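Local coordinates for lysozyme, putative (Bacillus anthracis, PDB 2WAG), which probably cleaves the glycan strands of bacterial cell-wall peptidoglycan as a family GH25 lysozyme, by a proposed neighbouring-group mechanism that retains anomeric configuration, at residues 41-46 with 54-59; 72-77 with 83-88; 102-107 with 127-132; 111-116 with 146-151. All coordinates share one frame; numbering follows the deposited sequence.

Contact 1: residues 41-46 with 54-59; sequences AFIKAT and KYFSKN
Ile43 and Ala45 of strand 40-47 pack against Phe56 and Asn59 in the first turn of helix 56-64, a buried and mainly apolar contact between a sheet strand and the next helix in the chain. Its centre is a CH-pi contact: Ala45 CB stands 3.7 Å from the centroid of the Phe56 ring, only 15° off the ring normal, and therefore over its face. Phe56 reaches this place because its CG lies anti to the backbone N (chi1 172°), which carries the ring from the helix to the strand backbone. There Phe56 CD1 comes within 3.4 Å of Lys44 O, at an oblique approach to the ring. Ile43 crosses Phe56 at about a right angle, with Ile43 CG2 3.7 Å from Phe56 CD1. The same methyl, Ile43 CG2, rests 3.6 Å from Asn59 CB, and the other branch ends with Ile43 CD1 at 3.6 Å from Asn59 O. A single water supplies the polar link, donating to Lys44 O and accepting from Asn59 ND2, each at 3.1 Å. Asn59 OD1 is bonded to Trp30 NE1, so both ends of the amide are engaged. Phe56 also touches Ala72. Strand 40-47 leads, through a detour containing strand 51-52, to helix 56-64 and then to its parallel neighbour 69-75, a crossover connection consistent with the TIM-barrel clan of family GH25.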
loop_
_atom_site.group_PDB
_atom_site.type_symbol
_atom_site.label_atom_id
_atom_site.label_comp_id
_atom_site.label_asym_id
_atom_site.label_seq_id
_atom_site.Cartn_x
_atom_site.Cartn_y
_atom_site.Cartn_z
ATOM N N ALA A 41 12.782 8.908 12.656
ATOM C CA ALA A 41 11.958 9.285 11.536
ATOM C C ALA A 41 12.822 9.503 10.295
ATOM O O ALA A 41 13.813 10.112 10.374
ATOM C CB ALA A 41 11.146 10.466 11.843
ATOM N N PHE A 42 12.384 8.976 9.178
ATOM C CA PHE A 42 12.925 9.369 7.878
ATOM C C PHE A 42 11.837 10.135 7.131
ATOM O O PHE A 42 10.723 9.627 6.953
ATOM C CB PHE A 42 13.370 8.146 7.077
ATOM C CG PHE A 42 14.649 7.513 7.582
ATOM C CD1 PHE A 42 15.879 8.123 7.352
ATOM C CD2 PHE A 42 14.621 6.327 8.290
ATOM C CE1 PHE A 42 17.060 7.544 7.805
ATOM C CE2 PHE A 42 15.811 5.740 8.756
ATOM C CZ PHE A 42 17.021 6.359 8.510
ATOM N N ILE A 43 12.151 11.360 6.725
ATOM C CA ILE A 43 11.181 12.265 6.160
ATOM C C ILE A 43 11.480 12.488 4.692
ATOM O O ILE A 43 12.617 12.783 4.332
ATOM C CB ILE A 43 11.260 13.623 6.903
ATOM C CG1 ILE A 43 11.022 13.450 8.411
ATOM C CG2 ILE A 43 10.306 14.662 6.277
ATOM C CD1 ILE A 43 11.429 14.669 9.193
ATOM N N LYS A 44 10.484 12.356 3.816
ATOM C CA LYS A 44 10.735 12.617 2.392
ATOM C C LYS A 44 11.108 14.081 2.178
ATOM O O LYS A 44 10.374 14.974 2.620
ATOM C CB LYS A 44 9.514 12.311 1.542
ATOM C CG LYS A 44 9.835 12.481 0.062
ATOM C CD LYS A 44 8.638 12.137 -0.828
ATOM C CE LYS A 44 8.971 12.393 -2.296
ATOM N NZ LYS A 44 7.776 12.137 -3.154
ATOM N N ALA A 45 12.238 14.314 1.495
ATOM C CA ALA A 45 12.647 15.661 1.119
ATOM C C ALA A 45 12.386 15.932 -0.347
ATOM O O ALA A 45 11.712 16.902 -0.685
ATOM C CB ALA A 45 14.131 15.857 1.435
ATOM N N THR A 46 12.951 15.104 -1.210
ATOM C CA THR A 46 13.023 15.397 -2.634
ATOM C C THR A 46 12.640 14.174 -3.454
ATOM O O THR A 46 12.666 13.008 -2.969
ATOM C CB THR A 46 14.451 15.854 -3.024
ATOM O OG1 THR A 46 15.404 14.960 -2.436
ATOM C CG2 THR A 46 14.721 17.220 -2.501
ATOM N N LYS A 54 6.068 18.873 -0.104
ATOM C CA LYS A 54 5.550 20.130 0.415
ATOM C C LYS A 54 5.637 20.256 1.925
ATOM O O LYS A 54 5.578 21.365 2.447
ATOM C CB LYS A 54 4.119 20.378 -0.059
ATOM C CG LYS A 54 3.091 19.493 0.559
ATOM C CD LYS A 54 1.679 19.975 0.196
ATOM C CE LYS A 54 0.609 19.068 0.779
ATOM N NZ LYS A 54 -0.762 19.586 0.470
ATOM N N TYR A 55 5.799 19.138 2.633
ATOM C CA TYR A 55 5.887 19.200 4.085
ATOM C C TYR A 55 7.292 18.895 4.593
ATOM O O TYR A 55 7.493 18.810 5.804
ATOM C CB TYR A 55 4.876 18.268 4.770
ATOM C CG TYR A 55 3.437 18.735 4.659
ATOM C CD1 TYR A 55 3.117 20.073 4.382
ATOM C CD2 TYR A 55 2.400 17.848 4.829
ATOM C CE1 TYR A 55 1.794 20.494 4.257
ATOM C CE2 TYR A 55 1.078 18.263 4.727
ATOM C CZ TYR A 55 0.782 19.564 4.440
ATOM O OH TYR A 55 -0.555 19.915 4.350
ATOM N N PHE A 56 8.280 18.779 3.697
ATOM C CA PHE A 56 9.623 18.454 4.188
ATOM C C PHE A 56 10.159 19.467 5.207
ATOM O O PHE A 56 10.634 19.104 6.278
ATOM C CB PHE A 56 10.651 18.313 3.063
ATOM C CG PHE A 56 12.041 18.178 3.617
ATOM C CD1 PHE A 56 12.389 17.035 4.335
ATOM C CD2 PHE A 56 12.950 19.220 3.554
ATOM C CE1 PHE A 56 13.646 16.901 4.930
ATOM C CE2 PHE A 56 14.210 19.093 4.160
ATOM C CZ PHE A 56 14.552 17.940 4.844
ATOM N N SER A 57 10.074 20.742 4.850
ATOM C CA SER A 57 10.638 21.783 5.694
ATOM C C SER A 57 10.018 21.728 7.082
ATOM O O SER A 57 10.728 21.701 8.084
ATOM C CB SER A 57 10.432 23.161 5.071
ATOM O OG SER A 57 11.208 24.126 5.764
ATOM N N LYS A 58 8.689 21.700 7.120
ATOM C CA LYS A 58 7.932 21.681 8.373
ATOM C C LYS A 58 8.238 20.414 9.177
ATOM O O LYS A 58 8.475 20.474 10.390
ATOM C CB LYS A 58 6.429 21.807 8.075
ATOM C CG LYS A 58 5.498 21.503 9.247
ATOM C CD LYS A 58 4.017 21.687 8.889
ATOM C CE LYS A 58 3.512 20.617 7.930
ATOM N NZ LYS A 58 2.045 20.391 8.122
ATOM N N ASN A 59 8.231 19.260 8.505
ATOM C CA ASN A 59 8.503 18.013 9.206
ATOM C C ASN A 59 9.921 17.977 9.757
ATOM O O ASN A 59 10.155 17.527 10.881
ATOM C CB ASN A 59 8.279 16.812 8.298
ATOM C CG ASN A 59 6.808 16.438 8.165
ATOM O OD1 ASN A 59 6.021 16.623 9.101
ATOM N ND2 ASN A 59 6.437 15.897 7.007
HETATM O O HOH W 1 7.796 15.336 4.256
#

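Contact 2: residues 72-77 with 83-88; sequences AYHFFS and ETQAEQ. With SO4 (sulfate ion), chain G.
Gln85 reaches from helix 82-92 toward the end of strand 69-75 and lays its amide along the backbone of Ser77, where two bonds are assigned. Gln85 NE2 donates to Ser77 O at 2.9 Å; the N-H...O angle of 146° and a donor tilted from the carbonyl plane make this a bent bond. In return Ser77 N donates to Gln85 OE1 along a straighter path, although the position of that oxygen is less certain because it lies too near His74 in the model. The side chain of Gln85, extended beyond CG, runs at about a right angle to the side chains of His74 and Phe76. Its amide plane is inclined 25° to the Phe76 ring, and Gln85 NE2 approaches obliquely, 3.6 Å from Phe76 CE1. The His74 ring is turned 49° from the amide, and His74 CE1 lies 3.6 Å from Gln85 CB. His74 NE2 is held by Gly48 O, while Gln85 NE2 has a second acceptor in Ser80 O. The contact joins the first strand and the helix of the beta-alpha-beta unit 69-75, 82-92, 103-106; from the next helix, 119-137, Met129 touches His74, Phe76 and Gln85, and Thr46 of strand 40-47 packs on His74.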
loop_
_atom_site.group_PDB
_atom_site.type_symbol
_atom_site.label_atom_id
_atom_site.label_comp_id
_atom_site.label_asym_id
_atom_site.label_seq_id
_atom_site.Cartn_x
_atom_site.Cartn_y
_atom_site.Cartn_z
ATOM N N ALA A 72 16.508 12.189 6.301
ATOM C CA ALA A 72 15.690 12.529 5.128
ATOM C C ALA A 72 15.907 11.518 4.027
ATOM O O ALA A 72 16.982 10.932 3.922
ATOM C CB ALA A 72 16.057 13.932 4.625
ATOM N N TYR A 73 14.888 11.326 3.193
ATOM C CA TYR A 73 15.039 10.468 2.033
ATOM C C TYR A 73 14.753 11.173 0.720
ATOM O O TYR A 73 13.984 12.144 0.657
ATOM C CB TYR A 73 14.241 9.162 2.152
ATOM C CG TYR A 73 12.742 9.166 1.926
ATOM C CD1 TYR A 73 12.203 9.025 0.644
ATOM C CD2 TYR A 73 11.868 9.172 3.019
ATOM C CE1 TYR A 73 10.823 8.909 0.472
ATOM C CE2 TYR A 73 10.489 9.035 2.860
ATOM C CZ TYR A 73 9.980 8.917 1.577
ATOM O OH TYR A 73 8.627 8.783 1.349
ATOM N N HIS A 74 15.392 10.644 -0.323
ATOM C CA HIS A 74 15.179 11.048 -1.693
ATOM C C HIS A 74 14.459 9.931 -2.425
ATOM O O HIS A 74 14.871 8.778 -2.355
ATOM C CB HIS A 74 16.528 11.212 -2.397
ATOM C CG HIS A 74 16.378 11.701 -3.798
ATOM N ND1 HIS A 74 16.464 10.904 -4.923
ATOM C CD2 HIS A 74 16.092 12.942 -4.233
ATOM C CE1 HIS A 74 16.240 11.649 -6.000
ATOM N NE2 HIS A 74 16.030 12.891 -5.605
ATOM N N PHE A 75 13.387 10.269 -3.143
ATOM C CA PHE A 75 12.710 9.274 -3.953
ATOM C C PHE A 75 13.341 9.275 -5.358
ATOM O O PHE A 75 13.242 10.256 -6.091
ATOM C CB PHE A 75 11.198 9.518 -3.981
ATOM C CG PHE A 75 10.425 8.352 -4.505
ATOM C CD1 PHE A 75 9.688 7.529 -3.645
ATOM C CD2 PHE A 75 10.463 8.041 -5.848
ATOM C CE1 PHE A 75 8.992 6.429 -4.155
ATOM C CE2 PHE A 75 9.779 6.956 -6.358
ATOM C CZ PHE A 75 9.037 6.147 -5.508
ATOM N N PHE A 76 14.017 8.188 -5.702
ATOM C CA PHE A 76 14.784 8.094 -6.940
ATOM C C PHE A 76 13.923 8.127 -8.196
ATOM O O PHE A 76 12.845 7.517 -8.235
ATOM C CB PHE A 76 15.591 6.794 -6.886
ATOM C CG PHE A 76 16.587 6.614 -8.007
ATOM C CD1 PHE A 76 17.751 7.369 -8.070
ATOM C CD2 PHE A 76 16.363 5.644 -8.980
ATOM C CE1 PHE A 76 18.675 7.168 -9.135
ATOM C CE2 PHE A 76 17.284 5.417 -9.997
ATOM C CZ PHE A 76 18.422 6.181 -10.077
ATOM N N SER A 77 14.408 8.832 -9.214
ATOM C CA SER A 77 13.814 8.830 -10.538
ATOM C C SER A 77 14.681 8.029 -11.498
ATOM O O SER A 77 15.909 8.153 -11.500
ATOM C CB SER A 77 13.690 10.253 -11.062
ATOM O OG SER A 77 13.306 10.204 -12.428
ATOM N N GLU A 83 23.614 12.756 -10.781
ATOM C CA GLU A 83 24.268 13.956 -10.294
ATOM C C GLU A 83 23.253 15.045 -9.965
ATOM O O GLU A 83 23.345 15.707 -8.947
ATOM C CB GLU A 83 25.292 14.472 -11.327
ATOM C CG GLU A 83 25.924 15.787 -10.893
ATOM C CD GLU A 83 26.769 16.435 -11.972
ATOM O OE1 GLU A 83 26.284 16.589 -13.120
ATOM O OE2 GLU A 83 27.913 16.804 -11.650
ATOM N N THR A 84 22.265 15.230 -10.845
ATOM C CA THR A 84 21.241 16.232 -10.637
ATOM C C THR A 84 20.321 15.881 -9.458
ATOM O O THR A 84 19.912 16.739 -8.693
ATOM C CB THR A 84 20.447 16.452 -11.932
ATOM O OG1 THR A 84 19.940 15.200 -12.414
ATOM C CG2 THR A 84 21.376 16.980 -12.964
ATOM N N GLN A 85 20.023 14.592 -9.318
ATOM C CA GLN A 85 19.217 14.156 -8.175
ATOM C C GLN A 85 19.957 14.378 -6.852
ATOM O O GLN A 85 19.357 14.838 -5.893
ATOM C CB GLN A 85 18.818 12.700 -8.354
ATOM C CG GLN A 85 17.852 12.510 -9.522
ATOM C CD GLN A 85 17.257 11.144 -9.548
ATOM O OE1 GLN A 85 16.480 10.781 -8.661
ATOM N NE2 GLN A 85 17.622 10.349 -10.549
ATOM N N ALA A 86 21.267 14.073 -6.814
ATOM C CA ALA A 86 22.054 14.324 -5.605
ATOM C C ALA A 86 22.096 15.815 -5.278
ATOM O O ALA A 86 21.984 16.222 -4.124
ATOM C CB ALA A 86 23.471 13.806 -5.777
ATOM N N GLU A 87 22.292 16.631 -6.318
ATOM C CA GLU A 87 22.333 18.070 -6.115
ATOM C C GLU A 87 21.019 18.587 -5.550
ATOM O O GLU A 87 20.995 19.491 -4.706
ATOM C CB GLU A 87 22.662 18.791 -7.439
ATOM C CG GLU A 87 24.123 18.609 -7.878
ATOM C CD GLU A 87 24.412 18.970 -9.337
ATOM O OE1 GLU A 87 23.497 19.012 -10.192
ATOM O OE2 GLU A 87 25.606 19.185 -9.643
ATOM N N GLN A 88 19.919 17.971 -5.964
ATOM C CA GLN A 88 18.636 18.372 -5.444
ATOM C C GLN A 88 18.431 18.009 -3.963
ATOM O O GLN A 88 17.982 18.828 -3.163
ATOM C CB GLN A 88 17.562 17.815 -6.349
ATOM C CG GLN A 88 17.160 18.874 -7.356
ATOM C CD GLN A 88 16.411 20.025 -6.692
ATOM O OE1 GLN A 88 16.910 21.151 -6.592
ATOM N NE2 GLN A 88 15.213 19.727 -6.224
HETATM S S SO4 G . 12.645 13.590 -13.122
HETATM O O1 SO4 G . 11.524 12.784 -12.668
HETATM O O2 SO4 G . 13.236 14.620 -12.275
HETATM O O3 SO4 G . 12.631 13.922 -14.553
HETATM O O4 SO4 G . 13.709 12.559 -13.080
#

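Contact 3: residues 102-107 with 127-132; sequences PVIDVE and SVMIEM
Within the beta-alpha-beta unit formed by strand 103-106, helix 119-137 and strand 142-145, Ile104 meets Met129 and Ile130 where the helix covers the outer side of its own first strand. The two backbones remain well apart, with the CA atoms of Ile104 and Ile130 8.2 Å from each other, and the interval is bridged by side chains. Ile104 extends its longer branch to the helix, CG1 lying anti to the carbonyl carbon (chi1 -53°), and the terminal methyl makes the nearest contacts. Ile104 CD1 is 3.8 Å from Met129 CB and 4.0 Å from Ile130 CG1, so it touches two successive residues of the helix. Met129 runs obliquely to Ile104, whereas Ile130 crosses it at about a right angle. The bend of Met129 at chi3 (67°) turns its methyl back to the isoleucine, with Met129 CE 4.0 Å from Ile104 CD1 and 4.1 Å from Ile104 CG1. Ile130 also packs on Tyr158 and Cys161, so the contact continues into neighbouring parts of the barrel. All three residues are buried, the atoms that meet are carbons, and the total buried surface is 131 Å². The contact is therefore van der Waals packing of buried carbons, probably favoured by burial of apolar surface; no hydrogen bond joins the two segments.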
loop_
_atom_site.group_PDB
_atom_site.type_symbol
_atom_site.label_atom_id
_atom_site.label_comp_id
_atom_site.label_asym_id
_atom_site.label_seq_id
_atom_site.Cartn_x
_atom_site.Cartn_y
_atom_site.Cartn_z
ATOM N N PRO A 102 21.700 9.837 4.973
ATOM C CA PRO A 102 20.720 10.014 3.902
ATOM C C PRO A 102 20.236 8.685 3.350
ATOM O O PRO A 102 20.975 7.691 3.353
ATOM C CB PRO A 102 21.498 10.762 2.815
ATOM C CG PRO A 102 22.913 10.636 3.150
ATOM C CD PRO A 102 23.072 10.207 4.569
ATOM N N VAL A 103 18.991 8.684 2.898
ATOM C CA VAL A 103 18.397 7.530 2.257
ATOM C C VAL A 103 18.028 7.819 0.797
ATOM O O VAL A 103 17.501 8.847 0.517
ATOM C CB VAL A 103 17.121 7.120 2.982
ATOM C CG1 VAL A 103 16.361 6.031 2.256
ATOM C CG2 VAL A 103 17.395 6.775 4.442
ATOM N N ILE A 104 18.336 6.853 -0.080
ATOM C CA ILE A 104 17.796 6.891 -1.434
ATOM C C ILE A 104 16.798 5.742 -1.558
ATOM O O ILE A 104 17.146 4.585 -1.305
ATOM C CB ILE A 104 18.878 6.776 -2.518
ATOM C CG1 ILE A 104 19.994 7.810 -2.311
ATOM C CG2 ILE A 104 18.224 6.959 -3.877
ATOM C CD1 ILE A 104 21.232 7.530 -3.150
ATOM N N ASP A 105 15.572 6.093 -1.948
ATOM C CA ASP A 105 14.457 5.177 -2.043
ATOM C C ASP A 105 14.308 4.756 -3.514
ATOM O O ASP A 105 14.038 5.604 -4.378
ATOM C CB ASP A 105 13.226 5.920 -1.497
ATOM C CG ASP A 105 11.933 5.128 -1.559
ATOM O OD1 ASP A 105 11.702 4.369 -2.541
ATOM O OD2 ASP A 105 11.126 5.341 -0.631
ATOM N N VAL A 106 14.541 3.473 -3.780
ATOM C CA VAL A 106 14.535 2.925 -5.155
ATOM C C VAL A 106 13.382 1.926 -5.264
ATOM O O VAL A 106 13.411 0.843 -4.639
ATOM C CB VAL A 106 15.863 2.232 -5.481
ATOM C CG1 VAL A 106 15.869 1.734 -6.914
ATOM C CG2 VAL A 106 17.061 3.154 -5.209
ATOM N N GLU A 107 12.363 2.278 -6.048
ATOM C CA GLU A 107 11.198 1.389 -6.181
ATOM C C GLU A 107 10.416 1.786 -7.416
ATOM O O GLU A 107 10.616 2.869 -7.975
ATOM C CB GLU A 107 10.290 1.436 -4.941
ATOM C CG GLU A 107 9.627 2.763 -4.691
ATOM C CD GLU A 107 8.893 2.747 -3.373
ATOM O OE1 GLU A 107 7.801 2.123 -3.300
ATOM O OE2 GLU A 107 9.398 3.332 -2.388
ATOM N N SER A 127 24.947 5.104 -8.441
ATOM C CA SER A 127 26.308 5.158 -7.893
ATOM C C SER A 127 26.836 6.578 -7.788
ATOM O O SER A 127 27.528 6.920 -6.826
ATOM C CB SER A 127 27.253 4.319 -8.743
ATOM O OG SER A 127 26.910 2.952 -8.694
ATOM N N VAL A 128 26.512 7.418 -8.776
ATOM C CA VAL A 128 26.870 8.822 -8.678
ATOM C C VAL A 128 26.184 9.479 -7.466
ATOM O O VAL A 128 26.805 10.223 -6.706
ATOM C CB VAL A 128 26.531 9.591 -9.965
ATOM C CG1 VAL A 128 26.659 11.086 -9.729
ATOM C CG2 VAL A 128 27.417 9.105 -11.119
ATOM N N MET A 129 24.887 9.209 -7.283
ATOM C CA MET A 129 24.177 9.780 -6.142
ATOM C C MET A 129 24.820 9.375 -4.819
ATOM O O MET A 129 25.015 10.212 -3.935
ATOM C CB MET A 129 22.739 9.289 -6.102
ATOM C CG MET A 129 21.839 9.908 -7.094
ATOM S SD MET A 129 20.102 9.774 -6.589
ATOM C CE MET A 129 20.056 10.751 -5.237
ATOM N N ILE A 130 25.084 8.078 -4.670
ATOM C CA ILE A 130 25.681 7.578 -3.439
ATOM C C ILE A 130 27.023 8.281 -3.184
ATOM O O ILE A 130 27.287 8.750 -2.067
ATOM C CB ILE A 130 25.866 6.073 -3.517
ATOM C CG1 ILE A 130 24.517 5.356 -3.543
ATOM C CG2 ILE A 130 26.742 5.573 -2.332
ATOM C CD1 ILE A 130 24.595 3.962 -4.105
ATOM N N GLU A 131 27.875 8.357 -4.213
ATOM C CA GLU A 131 29.177 8.988 -4.042
ATOM C C GLU A 131 29.028 10.431 -3.558
ATOM O O GLU A 131 29.708 10.883 -2.628
ATOM C CB GLU A 131 29.946 8.953 -5.363
ATOM C CG GLU A 131 31.363 9.530 -5.209
ATOM C CD GLU A 131 32.126 9.540 -6.491
ATOM O OE1 GLU A 131 32.342 8.464 -7.088
ATOM O OE2 GLU A 131 32.562 10.639 -6.882
ATOM N N MET A 132 28.120 11.168 -4.183
ATOM C CA MET A 132 27.961 12.569 -3.833
ATOM C C MET A 132 27.362 12.773 -2.444
ATOM O O MET A 132 27.786 13.675 -1.701
ATOM C CB MET A 132 27.119 13.292 -4.894
ATOM C CG MET A 132 27.825 13.326 -6.252
ATOM S SD MET A 132 26.851 14.115 -7.533
ATOM C CE MET A 132 26.729 15.782 -6.917
#

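Contact 4: residues 111-116 with 146-151; sequences NKKDNP and TQEAYD
Lys113 and Glu148 form a salt bridge between the loop after strand 103-106 and the first turn of helix 147-154. Lys113 NZ lies 2.7 Å from Glu148 OE1, which it meets on the syn side, 22° out of the carboxylate plane. A second, weak bond runs from Lys113 NZ to Glu148 OE2 at 3.0 Å, so one ammonium group spans both oxygens of the carboxylate. Lys113 CE also lies 3.5 Å from Glu148 OE1. Each side chain is extended beyond CG, and the two cross at about a right angle. On the loop side, Lys113 CG is anti to the backbone N (chi1 -171°), which directs the long chain across to the helix.

In the next shell, the backbone of 112-114 coils like a helix but lacks its regular bonding, and Asp114 N bonds to Asn111 O at 3.0 Å, shaping the turn from which Lys113 projects. The helix carrying Glu148 begins at Thr146, the N-cap, whose OG1 accepts a weak bond from Ala149 N at 3.3 Å. Tyr150 N bonds to Thr146 O at 2.8 Å and continues the first turn. A carboxylate in that turn would probably interact favourably with the helix dipole. Farther out, Lys113 packs on Phe108 and on Thr170 of the second subunit, while Asp114 OD1 accepts from Lys171 N of that subunit. The pair is a surface salt bridge joining the loop after strand 103-106 to the N-capped helix that follows the parallel strand 142-145.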
loop_
_atom_site.group_PDB
_atom_site.type_symbol
_atom_site.label_atom_id
_atom_site.label_comp_id
_atom_site.label_asym_id
_atom_site.label_seq_id
_atom_site.Cartn_x
_atom_site.Cartn_y
_atom_site.Cartn_z
ATOM N N ASN A 111 4.407 4.252 -14.402
ATOM C CA ASN A 111 4.298 3.125 -15.326
ATOM C C ASN A 111 5.605 2.351 -15.489
ATOM O O ASN A 111 5.730 1.508 -16.377
ATOM C CB ASN A 111 3.802 3.603 -16.692
ATOM C CG ASN A 111 2.398 4.172 -16.637
ATOM O OD1 ASN A 111 2.106 5.193 -17.259
ATOM N ND2 ASN A 111 1.519 3.510 -15.892
ATOM N N LYS A 112 6.589 2.660 -14.649
ATOM C CA LYS A 112 7.957 2.208 -14.891
ATOM C C LYS A 112 8.098 0.684 -14.865
ATOM O O LYS A 112 8.977 0.115 -15.519
ATOM C CB LYS A 112 8.939 2.876 -13.917
ATOM C CG LYS A 112 8.873 4.405 -13.897
ATOM C CD LYS A 112 9.458 5.065 -15.147
ATOM C CE LYS A 112 10.709 4.384 -15.683
ATOM N NZ LYS A 112 11.205 5.094 -16.890
ATOM N N LYS A 113 7.229 -0.004 -14.128
ATOM C CA LYS A 113 7.319 -1.446 -14.070
ATOM C C LYS A 113 6.827 -2.133 -15.362
ATOM O O LYS A 113 7.154 -3.288 -15.595
ATOM C CB LYS A 113 6.625 -2.013 -12.818
ATOM C CG LYS A 113 6.894 -3.497 -12.609
ATOM C CD LYS A 113 6.269 -4.072 -11.335
ATOM C CE LYS A 113 6.145 -5.601 -11.450
ATOM N NZ LYS A 113 5.566 -6.233 -10.236
ATOM N N ASP A 114 6.076 -1.419 -16.204
ATOM C CA ASP A 114 5.683 -1.982 -17.514
ATOM C C ASP A 114 6.893 -2.192 -18.417
ATOM O O ASP A 114 6.865 -3.020 -19.316
ATOM C CB ASP A 114 4.686 -1.067 -18.236
ATOM C CG ASP A 114 3.281 -1.123 -17.650
ATOM O OD1 ASP A 114 2.813 -2.225 -17.301
ATOM O OD2 ASP A 114 2.633 -0.053 -17.594
ATOM N N ASN A 115 7.942 -1.413 -18.195
ATOM C CA ASN A 115 9.166 -1.516 -18.987
ATOM C C ASN A 115 10.357 -1.197 -18.104
ATOM O O ASN A 115 10.892 -0.086 -18.150
ATOM C CB ASN A 115 9.110 -0.545 -20.161
ATOM C CG ASN A 115 7.999 -0.876 -21.130
ATOM O OD1 ASN A 115 8.113 -1.814 -21.924
ATOM N ND2 ASN A 115 6.918 -0.104 -21.077
ATOM N N PRO A 116 10.756 -2.167 -17.275
ATOM C CA PRO A 116 11.737 -1.836 -16.235
ATOM C C PRO A 116 13.055 -1.326 -16.804
ATOM O O PRO A 116 13.586 -1.874 -17.788
ATOM C CB PRO A 116 11.952 -3.164 -15.514
ATOM C CG PRO A 116 10.653 -3.934 -15.751
ATOM C CD PRO A 116 10.222 -3.535 -17.132
ATOM N N THR A 146 11.950 -1.918 -2.335
ATOM C CA THR A 146 10.992 -3.015 -2.274
ATOM C C THR A 146 11.696 -4.313 -2.709
ATOM O O THR A 146 12.797 -4.289 -3.297
ATOM C CB THR A 146 9.834 -2.737 -3.228
ATOM O OG1 THR A 146 10.386 -2.571 -4.540
ATOM C CG2 THR A 146 9.052 -1.485 -2.798
ATOM N N GLN A 147 11.073 -5.456 -2.446
ATOM C CA GLN A 147 11.639 -6.731 -2.854
ATOM C C GLN A 147 11.937 -6.776 -4.353
ATOM O O GLN A 147 13.011 -7.209 -4.767
ATOM C CB GLN A 147 10.697 -7.879 -2.456
ATOM C CG GLN A 147 11.270 -9.281 -2.695
ATOM C CD GLN A 147 10.219 -10.379 -2.560
ATOM O OE1 GLN A 147 9.094 -10.244 -3.040
ATOM N NE2 GLN A 147 10.589 -11.471 -1.915
ATOM N N GLU A 148 10.983 -6.332 -5.163
ATOM C CA GLU A 148 11.181 -6.412 -6.611
ATOM C C GLU A 148 12.320 -5.506 -7.078
ATOM O O GLU A 148 13.137 -5.908 -7.922
ATOM C CB GLU A 148 9.866 -6.108 -7.346
ATOM C CG GLU A 148 8.832 -7.218 -7.141
ATOM C CD GLU A 148 7.565 -7.011 -7.903
ATOM O OE1 GLU A 148 7.183 -5.841 -8.131
ATOM O OE2 GLU A 148 6.934 -8.035 -8.268
ATOM N N ALA A 149 12.382 -4.289 -6.543
ATOM C CA ALA A 149 13.464 -3.394 -6.919
ATOM C C ALA A 149 14.805 -3.900 -6.383
ATOM O O ALA A 149 15.834 -3.794 -7.065
ATOM C CB ALA A 149 13.162 -1.962 -6.461
ATOM N N TYR A 150 14.807 -4.447 -5.170
ATOM C CA TYR A 150 16.025 -5.003 -4.631
ATOM C C TYR A 150 16.518 -6.116 -5.556
ATOM O O TYR A 150 17.692 -6.142 -5.955
ATOM C CB TYR A 150 15.787 -5.550 -3.218
ATOM C CG TYR A 150 17.062 -6.047 -2.581
ATOM C CD1 TYR A 150 17.878 -5.169 -1.872
ATOM C CD2 TYR A 150 17.478 -7.377 -2.700
ATOM C CE1 TYR A 150 19.065 -5.595 -1.301
ATOM C CE2 TYR A 150 18.660 -7.819 -2.118
ATOM C CZ TYR A 150 19.463 -6.915 -1.430
ATOM O OH TYR A 150 20.632 -7.349 -0.847
ATOM N N ASP A 151 15.639 -7.043 -5.910
ATOM C CA ASP A 151 16.090 -8.199 -6.688
ATOM C C ASP A 151 16.617 -7.804 -8.065
ATOM O O ASP A 151 17.539 -8.433 -8.575
ATOM C CB ASP A 151 14.968 -9.231 -6.802
ATOM C CG ASP A 151 14.700 -9.943 -5.486
ATOM O OD1 ASP A 151 15.504 -9.813 -4.533
ATOM O OD2 ASP A 151 13.677 -10.655 -5.430
#

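In the fold
The contacts follow the chain as contact 1, contact 2 and contact 3 in series, while the segments of contact 4 alternate with those of contact 3. Centres of contacts 1 and 2 are 13 Å apart, and those of contacts 2 and 3 only 7 Å. Contact 4 lies about 16 Å from contact 3, centre to centre, yet touches it where Ala149 packs on Val106 and Glu107. Contacts 1 to 3 each pack a helix on a strand of one curled sheet, through the neighbouring parallel strands 40-47, 69-75 and 103-106, and contact 4 lies at its rim. All four have residues near the second subunit; for contacts 1 to 3 its Gly2, Ser3 and His5 apparently belong to the N-terminal tag, so this pairing may owe something to the construct.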